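PDB 4OOB: 3-hydroxyacyl-thioester dehydratase X from Mycobacterium tuberculosis, which catalyses the reversible hydration of trans-2-enoyl-CoA thioesters to (3R)-3-hydroxyacyl-CoA, accepting a broad range of chain lengths with a preference for C8 to C12. Local coordinates for residues G102-L107 and V122-H127; L96-R101 and T131-E136; H70-I75 and S215-K220; A64-I69 and H171-T176. All coordinates share one frame; numbering follows the deposited sequence.

Contacts 1 and 3 are strand pairs in one antiparallel sheet, contact 2 docks a loop on its strand 86-99, and contact 4 lies in loops at its end. Between centres, contact 1 is about 13 Å from contact 2, tied to it by the Asp106–Arg97 salt bridge, and about 10 Å from contact 3. Contact 4, whose centre is about 14 Å from that of contact 1, leads through Ile69 into the strand of contact 3. Its segment 171-176, with Asp170 before it, carries the hydratase 2 motif of MaoC-like enzymes, so the active site probably lies there. The centres of contacts 2 and 4 are about 21 Å apart, yet Arg101 NH2 meets Ile69 CD1 at 3.5 Å.

Contact 1: G102-L107 and V122-H127; sequences GLLVDL and VTTFLH
Asp106 and Thr124 lie side by side on one face of a beta hairpin. Thr124 OG1, anti to its carbonyl carbon (chi1 -64°), stands within reach of Asp106 and gives its proton to Asp106 OD1 at 2.5 Å, from above the carboxylate plane. The same oxygen takes a salt bridge from Arg97, and OD2 is bonded by Asn95, so both oxygens of this buried aspartate have partners. Six backbone N-H···O=C bonds join Leu103 with His127, Val105 with Phe125 and Leu107 with Thr123, two to each pair; Val105 N reaches Phe125 O at 3.0 Å and His127 N reaches Leu103 O at 2.9 Å. In the non-hydrogen-bonded pairs the amides turn outward, Leu104 to Arg97 and Thr124 to strand 69-77. Gly102 CA passes 3.5 Å from His127 O, where a side chain would find no room. Leu104 CD2 meets Leu126 CD1 at 3.6 Å on the face that also carries Asp106 and Thr124. On the other face Leu107 CD2 lies 3.9 Å from Phe125 CD2, at the ring edge; these two residues supply an apolar surface for helix 43-57. Gripped by hydroxyl, guanidinium and amide, Asp106 is probably stabilised as a carboxylate.

Contact 2: L96-R101 and T131-E136; sequences LREHRR and TSLSGE
Glu98 lays its CG against Thr131 CB at 3.8 Å and runs on, extended, to the turn beyond. With chi2 at -167°, CD is carried out to Ser132, where the carboxylate takes two bonds: Ser132 OG meets OE1 at 2.6 Å on the syn side, and Ser132 N reaches OE2 at 3.1 Å from well above the carboxylate plane. A glutamate is long enough to span this gap and has an oxygen for each donor. Thr131 OG1 plays a double part, giving its proton to His99 O at 2.6 Å and accepting from Leu133 N at 2.9 Å. Ser134 OG accepts from Thr131 N in an almost straight bond of 2.8 Å and lies 2.7 Å from Arg100 O. Leu133 covers the base of Glu98, its CD2 resting near Glu98 O and CB. Farther on, the extended chain of Arg100 passes Leu133 O, and NE donates a hydrogen bond to Glu136 O at 2.6 Å, the acceptor lying in the guanidinium plane. Small hydroxyl residues suit this surface loop because they can bond to the backbone close by. Residues Thr131 to Ser134 form a type I beta turn, with an ST turn at Thr131, docked against the end of strand 86-99 where it turns into strand 102-113.

Contact 3: H70-I75 and S215-K220; sequences HTENHI and SVRFAK
Phe218 and His70 meet with CG of Phe218 anti to its carbonyl carbon (chi1 -62°) and CG of His70 anti to its backbone N (chi1 -164°); chi2 of Phe218 (-77°) then sets its CD atoms. Phe218 CE2 lies over the centre of the imidazole, 3.8 Å above its plane, in an edge-to-face pair with centroids 4.9 Å apart. Glu72 organises the polar side chains, its two oxygens serving an arginine and a histidine at once. OE1 uses the anti lone pair for a salt bridge to Arg217 NE at 3.1 Å, the carboxylate and guanidinium planes being steeply turned against each other. OE2 accepts from His74 NE2 at 3.0 Å, in the plane of the imidazole. His74 suits its place by having a second ring nitrogen: ND1 is hydrogen-bonded to Ser215 OG at 2.8 Å, so the ring is held at two points and cannot easily rotate. The bent Arg217 chain folds one guanidinium face over Thr71 O. That oxygen also accepts from Phe218 N at 2.8 Å, while Asn73 and Val216 form a hydrogen-bonded antiparallel pair. On its other side, strand 69-77 meets strand 116-128 with a classic beta bulge, Thr71 and Glu72 both facing Thr124, whose O accepts from Thr71 OG1. This seam joins the two halves of a sheet consistent with a double hotdog fold: strand 251-259 flanks segment 215-218, and helix 193-199 packs on His70 through Met194 and on Phe218 through Thr196.

Contact 4: A64-I69 and H171-T176; sequences AAMGAI and HNPIHT
Asn172 OD1 is the polar link between the two loops: Gly67 N donates to it across the contact in a weak bond of 3.4 Å, and Ile174 N, within its own loop, does so equally weakly. The side chain has CG anti to the backbone N (chi1 170°). Its CB lies 3.3 Å from Ala64 O. Asp170 OD1 bonds both Ala64 N and Asn172 N, a further clasp. Two turns position the donors: a type II beta turn from Ala65 to Ala68, closed by Ala68 N to Ala65 O at 2.9 Å, and a type I turn from Asn172 to His175. Gly67 occupies the place in the type II turn where the backbone has a positive phi, which glycine adopts readily. In the apolar pair, Met66 CG meets Pro173 CG at 3.8 Å, the two side chains crossing at about a right angle. Ile174 packs on the Gly67 backbone, CG2 3.5 Å from Gly67 N, and its CD1 lies near Ala68 O. Segment 171-176 belongs to the hydratase 2 motif, in whose relatives an aspartate and histidine placed like Asp170 and His175 are catalytic. Between the two segments themselves the link is thus weak polar contact plus packing, and Asp170 OD1 ties the loops together beside the probable active site.

Contact 1: G102-L107 and V122-H127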
# COMPACT_ATOMS: atom_id res chain seq x y z
N GLY A 102 1.77 -18.58 4.70
CA GLY A 102 0.32 -18.48 4.88
C GLY A 102 -0.49 -18.56 3.62
O GLY A 102 -0.07 -19.20 2.64
N LEU A 103 -1.62 -17.87 3.63
CA LEU A 103 -2.61 -17.91 2.59
C LEU A 103 -2.71 -16.49 1.99
O LEU A 103 -2.98 -15.52 2.69
CB LEU A 103 -3.94 -18.38 3.16
CG LEU A 103 -4.59 -19.74 2.84
CD1 LEU A 103 -3.66 -20.85 2.33
CD2 LEU A 103 -5.44 -20.25 4.00
N LEU A 104 -2.48 -16.41 0.69
CA LEU A 104 -2.58 -15.19 -0.05
C LEU A 104 -3.99 -15.13 -0.59
O LEU A 104 -4.54 -16.15 -1.03
CB LEU A 104 -1.59 -15.14 -1.24
CG LEU A 104 -0.11 -15.36 -0.95
CD1 LEU A 104 0.67 -15.74 -2.21
CD2 LEU A 104 0.51 -14.08 -0.36
N VAL A 105 -4.53 -13.92 -0.60
CA VAL A 105 -5.78 -13.64 -1.28
C VAL A 105 -5.67 -12.31 -2.01
O VAL A 105 -5.01 -11.38 -1.53
CB VAL A 105 -6.95 -13.57 -0.30
CG1 VAL A 105 -6.70 -12.46 0.74
CG2 VAL A 105 -8.24 -13.33 -1.05
N ASP A 106 -6.34 -12.19 -3.14
CA ASP A 106 -6.37 -10.96 -3.87
C ASP A 106 -7.65 -10.19 -3.58
O ASP A 106 -8.75 -10.75 -3.62
CB ASP A 106 -6.31 -11.22 -5.36
CG ASP A 106 -4.94 -11.70 -5.86
OD1 ASP A 106 -3.88 -11.61 -5.17
OD2 ASP A 106 -4.97 -12.20 -6.99
N LEU A 107 -7.50 -8.89 -3.33
CA LEU A 107 -8.64 -7.97 -3.08
C LEU A 107 -8.68 -6.97 -4.20
O LEU A 107 -7.75 -6.21 -4.35
CB LEU A 107 -8.45 -7.26 -1.76
CG LEU A 107 -8.90 -7.94 -0.46
CD1 LEU A 107 -9.32 -9.36 -0.64
CD2 LEU A 107 -7.86 -7.84 0.64
N VAL A 122 -5.41 -4.24 -7.47
CA VAL A 122 -5.20 -5.59 -6.98
C VAL A 122 -4.17 -5.51 -5.82
O VAL A 122 -3.02 -5.08 -5.96
CB VAL A 122 -4.72 -6.58 -8.05
CG1 VAL A 122 -4.81 -8.01 -7.53
CG2 VAL A 122 -5.53 -6.46 -9.37
N THR A 123 -4.67 -5.88 -4.65
CA THR A 123 -3.95 -5.86 -3.44
C THR A 123 -3.89 -7.32 -3.02
O THR A 123 -4.93 -7.99 -2.96
CB THR A 123 -4.75 -5.12 -2.34
OG1 THR A 123 -4.81 -3.72 -2.65
CG2 THR A 123 -4.15 -5.38 -0.92
N THR A 124 -2.71 -7.77 -2.68
CA THR A 124 -2.56 -9.09 -2.22
C THR A 124 -2.05 -9.02 -0.80
O THR A 124 -0.99 -8.46 -0.53
CB THR A 124 -1.58 -9.82 -3.16
OG1 THR A 124 -2.19 -9.88 -4.44
CG2 THR A 124 -1.32 -11.20 -2.74
N PHE A 125 -2.83 -9.61 0.09
CA PHE A 125 -2.44 -9.81 1.47
C PHE A 125 -2.11 -11.29 1.74
O PHE A 125 -2.75 -12.20 1.17
CB PHE A 125 -3.55 -9.33 2.42
CG PHE A 125 -3.48 -7.87 2.73
CD1 PHE A 125 -2.45 -7.38 3.51
CD2 PHE A 125 -4.43 -7.00 2.28
CE1 PHE A 125 -2.38 -6.02 3.82
CE2 PHE A 125 -4.35 -5.64 2.56
CZ PHE A 125 -3.32 -5.15 3.31
N LEU A 126 -1.07 -11.49 2.53
CA LEU A 126 -0.66 -12.78 3.12
C LEU A 126 -1.20 -12.82 4.55
O LEU A 126 -0.85 -11.96 5.41
CB LEU A 126 0.87 -12.95 3.15
CG LEU A 126 1.42 -14.26 3.78
CD1 LEU A 126 1.17 -15.47 2.89
CD2 LEU A 126 2.89 -14.17 4.09
N HIS A 127 -2.13 -13.74 4.77
CA HIS A 127 -2.62 -14.02 6.10
C HIS A 127 -1.85 -15.15 6.72
O HIS A 127 -2.00 -16.31 6.34
CB HIS A 127 -4.10 -14.33 6.02
CG HIS A 127 -4.91 -13.17 5.52
ND1 HIS A 127 -5.09 -12.02 6.27
CD2 HIS A 127 -5.58 -12.98 4.37
CE1 HIS A 127 -5.84 -11.18 5.59
NE2 HIS A 127 -6.14 -11.73 4.43

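Contact 2: L96-R101 and T131-E136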
# COMPACT_ATOMS: atom_id res chain seq x y z
N LEU A 96 -7.50 -17.34 -3.62
CA LEU A 96 -6.88 -17.93 -2.44
C LEU A 96 -5.84 -18.88 -2.88
O LEU A 96 -6.13 -19.79 -3.63
CB LEU A 96 -7.83 -18.75 -1.59
CG LEU A 96 -8.31 -18.15 -0.28
CD1 LEU A 96 -7.25 -17.34 0.48
CD2 LEU A 96 -9.51 -17.28 -0.68
N ARG A 97 -4.63 -18.72 -2.38
CA ARG A 97 -3.66 -19.78 -2.57
C ARG A 97 -2.62 -19.79 -1.46
O ARG A 97 -2.44 -18.80 -0.70
CB ARG A 97 -3.01 -19.72 -3.97
CG ARG A 97 -2.02 -18.59 -4.24
CD ARG A 97 -2.77 -17.36 -4.65
NE ARG A 97 -1.95 -16.24 -5.08
CZ ARG A 97 -2.33 -14.96 -5.00
NH1 ARG A 97 -3.52 -14.55 -4.50
NH2 ARG A 97 -1.50 -14.07 -5.40
N GLU A 98 -1.96 -20.94 -1.40
CA GLU A 98 -1.06 -21.29 -0.35
C GLU A 98 0.28 -20.68 -0.60
O GLU A 98 0.67 -20.50 -1.71
CB GLU A 98 -0.93 -22.81 -0.23
CG GLU A 98 -1.92 -23.49 0.71
CD GLU A 98 -1.52 -24.94 1.00
OE1 GLU A 98 -0.88 -25.55 0.16
OE2 GLU A 98 -1.85 -25.47 2.07
N HIS A 99 0.96 -20.34 0.46
CA HIS A 99 2.29 -19.79 0.42
C HIS A 99 2.97 -20.47 1.63
O HIS A 99 2.33 -21.08 2.45
CB HIS A 99 2.20 -18.28 0.51
CG HIS A 99 3.52 -17.59 0.64
ND1 HIS A 99 4.06 -16.83 -0.38
CD2 HIS A 99 4.38 -17.50 1.67
CE1 HIS A 99 5.21 -16.32 0.00
NE2 HIS A 99 5.44 -16.72 1.24
N ARG A 100 4.28 -20.43 1.67
CA ARG A 100 5.05 -21.02 2.73
C ARG A 100 4.69 -20.48 4.16
O ARG A 100 4.83 -21.20 5.18
CB ARG A 100 6.51 -20.74 2.41
CG ARG A 100 7.52 -21.35 3.38
CD ARG A 100 8.93 -20.98 2.94
NE ARG A 100 9.91 -21.31 3.95
CZ ARG A 100 10.36 -20.49 4.89
NH1 ARG A 100 9.95 -19.22 4.99
NH2 ARG A 100 11.23 -20.97 5.76
N ARG A 101 4.23 -19.23 4.20
CA ARG A 101 4.06 -18.50 5.42
C ARG A 101 2.61 -18.14 5.62
O ARG A 101 2.27 -17.48 6.59
CB ARG A 101 4.98 -17.27 5.41
CG ARG A 101 6.39 -17.67 5.82
CD ARG A 101 7.47 -16.67 5.54
NE ARG A 101 7.11 -15.33 5.93
CZ ARG A 101 7.11 -14.26 5.13
NH1 ARG A 101 7.50 -14.34 3.86
NH2 ARG A 101 6.76 -13.08 5.64
N THR A 131 0.82 -23.73 6.27
CA THR A 131 0.19 -24.41 5.13
C THR A 131 1.00 -25.67 4.77
O THR A 131 2.11 -25.85 5.26
CB THR A 131 0.21 -23.49 3.89
OG1 THR A 131 1.55 -23.43 3.34
CG2 THR A 131 -0.26 -22.07 4.25
N SER A 132 0.48 -26.47 3.85
CA SER A 132 1.23 -27.60 3.29
C SER A 132 2.51 -27.20 2.54
O SER A 132 3.17 -28.07 2.02
CB SER A 132 0.37 -28.35 2.28
OG SER A 132 0.34 -27.63 1.04
N LEU A 133 2.83 -25.91 2.41
CA LEU A 133 4.06 -25.46 1.76
C LEU A 133 5.06 -25.00 2.81
O LEU A 133 6.15 -24.56 2.46
CB LEU A 133 3.75 -24.30 0.77
CG LEU A 133 3.65 -24.47 -0.75
CD1 LEU A 133 2.99 -25.79 -1.14
CD2 LEU A 133 2.92 -23.30 -1.41
N SER A 134 4.70 -25.09 4.09
CA SER A 134 5.51 -24.51 5.14
C SER A 134 6.80 -25.31 5.42
O SER A 134 7.81 -24.75 5.87
CB SER A 134 4.69 -24.32 6.42
OG SER A 134 3.63 -23.36 6.22
N GLY A 135 6.75 -26.62 5.18
CA GLY A 135 7.98 -27.44 5.11
C GLY A 135 8.47 -27.18 3.69
O GLY A 135 7.83 -27.62 2.72
N GLU A 136 9.56 -26.42 3.57
CA GLU A 136 10.03 -25.94 2.30
C GLU A 136 10.79 -24.68 2.54
O GLU A 136 10.34 -23.81 3.29
CB GLU A 136 8.90 -25.63 1.35
CG GLU A 136 9.20 -24.61 0.27
CD GLU A 136 8.08 -24.55 -0.74
OE1 GLU A 136 7.60 -25.65 -1.08
OE2 GLU A 136 7.67 -23.43 -1.16

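Contact 3: H70-I75 and S215-K220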
# COMPACT_ATOMS: atom_id res chain seq x y z
N HIS A 70 1.14 -7.24 3.74
CA HIS A 70 0.88 -6.80 2.39
C HIS A 70 2.09 -7.23 1.50
O HIS A 70 3.23 -6.80 1.68
CB HIS A 70 0.66 -5.27 2.41
CG HIS A 70 0.03 -4.75 1.18
ND1 HIS A 70 -0.38 -3.44 1.05
CD2 HIS A 70 -0.26 -5.35 0.02
CE1 HIS A 70 -0.89 -3.26 -0.15
NE2 HIS A 70 -0.81 -4.40 -0.80
N THR A 71 1.82 -8.06 0.49
CA THR A 71 2.91 -8.56 -0.33
C THR A 71 3.01 -7.84 -1.68
O THR A 71 4.11 -7.65 -2.14
CB THR A 71 2.76 -10.06 -0.58
OG1 THR A 71 1.44 -10.30 -1.02
CG2 THR A 71 2.98 -10.90 0.76
N GLU A 72 1.88 -7.40 -2.26
CA GLU A 72 1.83 -6.84 -3.60
C GLU A 72 0.66 -5.92 -3.79
O GLU A 72 -0.42 -6.09 -3.20
CB GLU A 72 1.74 -7.94 -4.66
CG GLU A 72 3.05 -8.13 -5.39
CD GLU A 72 3.05 -9.24 -6.41
OE1 GLU A 72 3.96 -10.09 -6.30
OE2 GLU A 72 2.19 -9.24 -7.32
N ASN A 73 0.88 -4.93 -4.66
CA ASN A 73 -0.15 -3.98 -4.98
C ASN A 73 -0.00 -3.47 -6.38
O ASN A 73 1.08 -2.99 -6.74
CB ASN A 73 -0.10 -2.79 -4.03
CG ASN A 73 -1.48 -2.19 -3.81
OD1 ASN A 73 -1.81 -1.10 -4.32
ND2 ASN A 73 -2.29 -2.91 -3.09
N HIS A 74 -1.08 -3.55 -7.16
CA HIS A 74 -1.06 -3.08 -8.54
C HIS A 74 -2.21 -2.12 -8.71
O HIS A 74 -3.39 -2.48 -8.52
CB HIS A 74 -1.19 -4.23 -9.54
CG HIS A 74 -0.12 -5.25 -9.40
ND1 HIS A 74 1.12 -5.11 -10.00
CD2 HIS A 74 -0.07 -6.39 -8.68
CE1 HIS A 74 1.87 -6.15 -9.68
NE2 HIS A 74 1.18 -6.92 -8.86
N ILE A 75 -1.85 -0.88 -9.03
CA ILE A 75 -2.86 0.18 -9.19
C ILE A 75 -2.82 0.55 -10.65
O ILE A 75 -1.74 0.79 -11.19
CB ILE A 75 -2.51 1.41 -8.32
CG1 ILE A 75 -2.93 1.14 -6.88
CG2 ILE A 75 -3.18 2.68 -8.85
CD1 ILE A 75 -2.22 2.06 -5.87
N SER A 215 3.02 -0.72 -9.85
CA SER A 215 3.19 -2.08 -9.34
C SER A 215 4.27 -2.16 -8.31
O SER A 215 5.41 -1.79 -8.57
CB SER A 215 3.60 -3.03 -10.47
OG SER A 215 2.51 -3.13 -11.37
N VAL A 216 3.89 -2.64 -7.14
CA VAL A 216 4.76 -2.71 -6.02
C VAL A 216 4.82 -4.15 -5.55
O VAL A 216 3.82 -4.83 -5.37
CB VAL A 216 4.24 -1.82 -4.86
CG1 VAL A 216 5.12 -1.97 -3.63
CG2 VAL A 216 4.21 -0.36 -5.27
N ARG A 217 6.04 -4.56 -5.30
CA ARG A 217 6.32 -5.84 -4.66
C ARG A 217 6.95 -5.55 -3.28
O ARG A 217 7.99 -4.88 -3.22
CB ARG A 217 7.32 -6.58 -5.57
CG ARG A 217 7.10 -8.07 -5.73
CD ARG A 217 7.29 -8.83 -4.40
NE ARG A 217 6.34 -9.95 -4.32
CZ ARG A 217 6.03 -10.63 -3.22
NH1 ARG A 217 6.60 -10.35 -2.05
NH2 ARG A 217 5.14 -11.61 -3.30
N PHE A 218 6.37 -6.06 -2.19
CA PHE A 218 6.96 -5.86 -0.83
C PHE A 218 7.82 -7.05 -0.35
O PHE A 218 7.46 -8.18 -0.53
CB PHE A 218 5.89 -5.59 0.21
CG PHE A 218 5.09 -4.34 -0.04
CD1 PHE A 218 5.62 -3.10 0.24
CD2 PHE A 218 3.81 -4.43 -0.50
CE1 PHE A 218 4.90 -1.96 0.06
CE2 PHE A 218 3.05 -3.29 -0.71
CZ PHE A 218 3.58 -2.05 -0.40
N ALA A 219 8.96 -6.77 0.28
CA ALA A 219 9.87 -7.85 0.69
C ALA A 219 10.19 -7.70 2.17
O ALA A 219 9.36 -8.03 2.97
CB ALA A 219 11.11 -7.88 -0.19
N LYS A 220 11.33 -7.16 2.53
CA LYS A 220 11.72 -7.09 3.97
C LYS A 220 10.85 -6.05 4.66
O LYS A 220 10.72 -4.94 4.13
CB LYS A 220 13.18 -6.65 4.18
CG LYS A 220 14.21 -7.59 3.53
CD LYS A 220 14.53 -8.82 4.36
CE LYS A 220 15.90 -8.70 5.04
NZ LYS A 220 16.12 -9.80 6.03

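Contact 4: A64-I69 and H171-T176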
# COMPACT_ATOMS: atom_id res chain seq x y z
N ALA A 64 -6.26 -4.06 8.67
CA ALA A 64 -5.88 -5.30 8.02
C ALA A 64 -5.89 -6.28 9.16
O ALA A 64 -5.72 -5.90 10.31
CB ALA A 64 -4.51 -5.18 7.37
N ALA A 65 -6.13 -7.55 8.85
CA ALA A 65 -6.14 -8.58 9.91
C ALA A 65 -4.80 -8.49 10.59
O ALA A 65 -3.74 -8.17 9.94
CB ALA A 65 -6.36 -10.00 9.35
N MET A 66 -4.84 -8.75 11.88
CA MET A 66 -3.69 -8.51 12.71
C MET A 66 -2.59 -9.41 12.20
O MET A 66 -2.80 -10.57 11.90
CB MET A 66 -4.03 -8.78 14.18
CG MET A 66 -3.14 -8.03 15.15
SD MET A 66 -3.60 -8.37 16.86
CE MET A 66 -5.33 -8.01 16.98
N GLY A 67 -1.43 -8.86 12.02
CA GLY A 67 -0.36 -9.69 11.55
C GLY A 67 -0.25 -9.93 10.04
O GLY A 67 0.90 -10.22 9.60
N ALA A 68 -1.41 -9.85 9.28
CA ALA A 68 -1.43 -9.84 7.80
C ALA A 68 -0.26 -9.07 7.26
O ALA A 68 0.16 -8.07 7.83
CB ALA A 68 -2.67 -9.18 7.27
N ILE A 69 0.22 -9.49 6.12
CA ILE A 69 1.38 -8.85 5.52
C ILE A 69 0.97 -8.51 4.11
O ILE A 69 0.50 -9.37 3.39
CB ILE A 69 2.57 -9.81 5.52
CG1 ILE A 69 2.92 -10.23 6.96
CG2 ILE A 69 3.78 -9.19 4.78
CD1 ILE A 69 4.03 -11.30 7.04
N HIS A 171 -5.69 0.40 10.88
CA HIS A 171 -5.14 0.45 12.24
C HIS A 171 -4.58 -0.92 12.76
O HIS A 171 -4.45 -1.09 13.94
CB HIS A 171 -6.21 0.93 13.26
CG HIS A 171 -6.61 2.37 13.13
ND1 HIS A 171 -7.61 2.81 12.27
CD2 HIS A 171 -6.18 3.47 13.78
CE1 HIS A 171 -7.74 4.11 12.37
NE2 HIS A 171 -6.90 4.53 13.29
N ASN A 172 -4.26 -1.86 11.88
CA ASN A 172 -3.65 -3.14 12.27
C ASN A 172 -2.51 -2.82 13.23
O ASN A 172 -1.52 -2.14 12.86
CB ASN A 172 -3.20 -3.89 11.01
CG ASN A 172 -2.35 -5.11 11.27
OD1 ASN A 172 -2.21 -5.55 12.36
ND2 ASN A 172 -1.76 -5.65 10.22
N PRO A 173 -2.67 -3.23 14.51
CA PRO A 173 -1.76 -2.84 15.60
C PRO A 173 -0.34 -3.38 15.56
O PRO A 173 0.45 -3.09 16.50
CB PRO A 173 -2.47 -3.35 16.85
CG PRO A 173 -3.34 -4.46 16.40
CD PRO A 173 -3.66 -4.23 14.96
N ILE A 174 0.01 -4.20 14.56
CA ILE A 174 1.43 -4.57 14.40
C ILE A 174 2.27 -3.38 13.95
O ILE A 174 3.47 -3.43 14.03
CB ILE A 174 1.69 -5.70 13.41
CG1 ILE A 174 1.36 -5.17 11.98
CG2 ILE A 174 0.89 -6.97 13.74
CD1 ILE A 174 1.48 -6.21 10.91
N HIS A 175 1.66 -2.32 13.44
CA HIS A 175 2.38 -1.05 13.09
C HIS A 175 2.50 -0.06 14.24
O HIS A 175 3.27 0.87 14.14
CB HIS A 175 1.64 -0.36 11.95
CG HIS A 175 1.37 -1.27 10.82
ND1 HIS A 175 0.09 -1.58 10.40
CD2 HIS A 175 2.21 -2.01 10.07
CE1 HIS A 175 0.16 -2.44 9.41
NE2 HIS A 175 1.43 -2.72 9.20
N THR A 176 1.74 -0.26 15.33
CA THR A 176 1.69 0.72 16.44
C THR A 176 1.94 0.17 17.86
O THR A 176 2.37 0.92 18.73
CB THR A 176 0.36 1.49 16.43
OG1 THR A 176 -0.71 0.58 16.67
CG2 THR A 176 0.13 2.11 15.07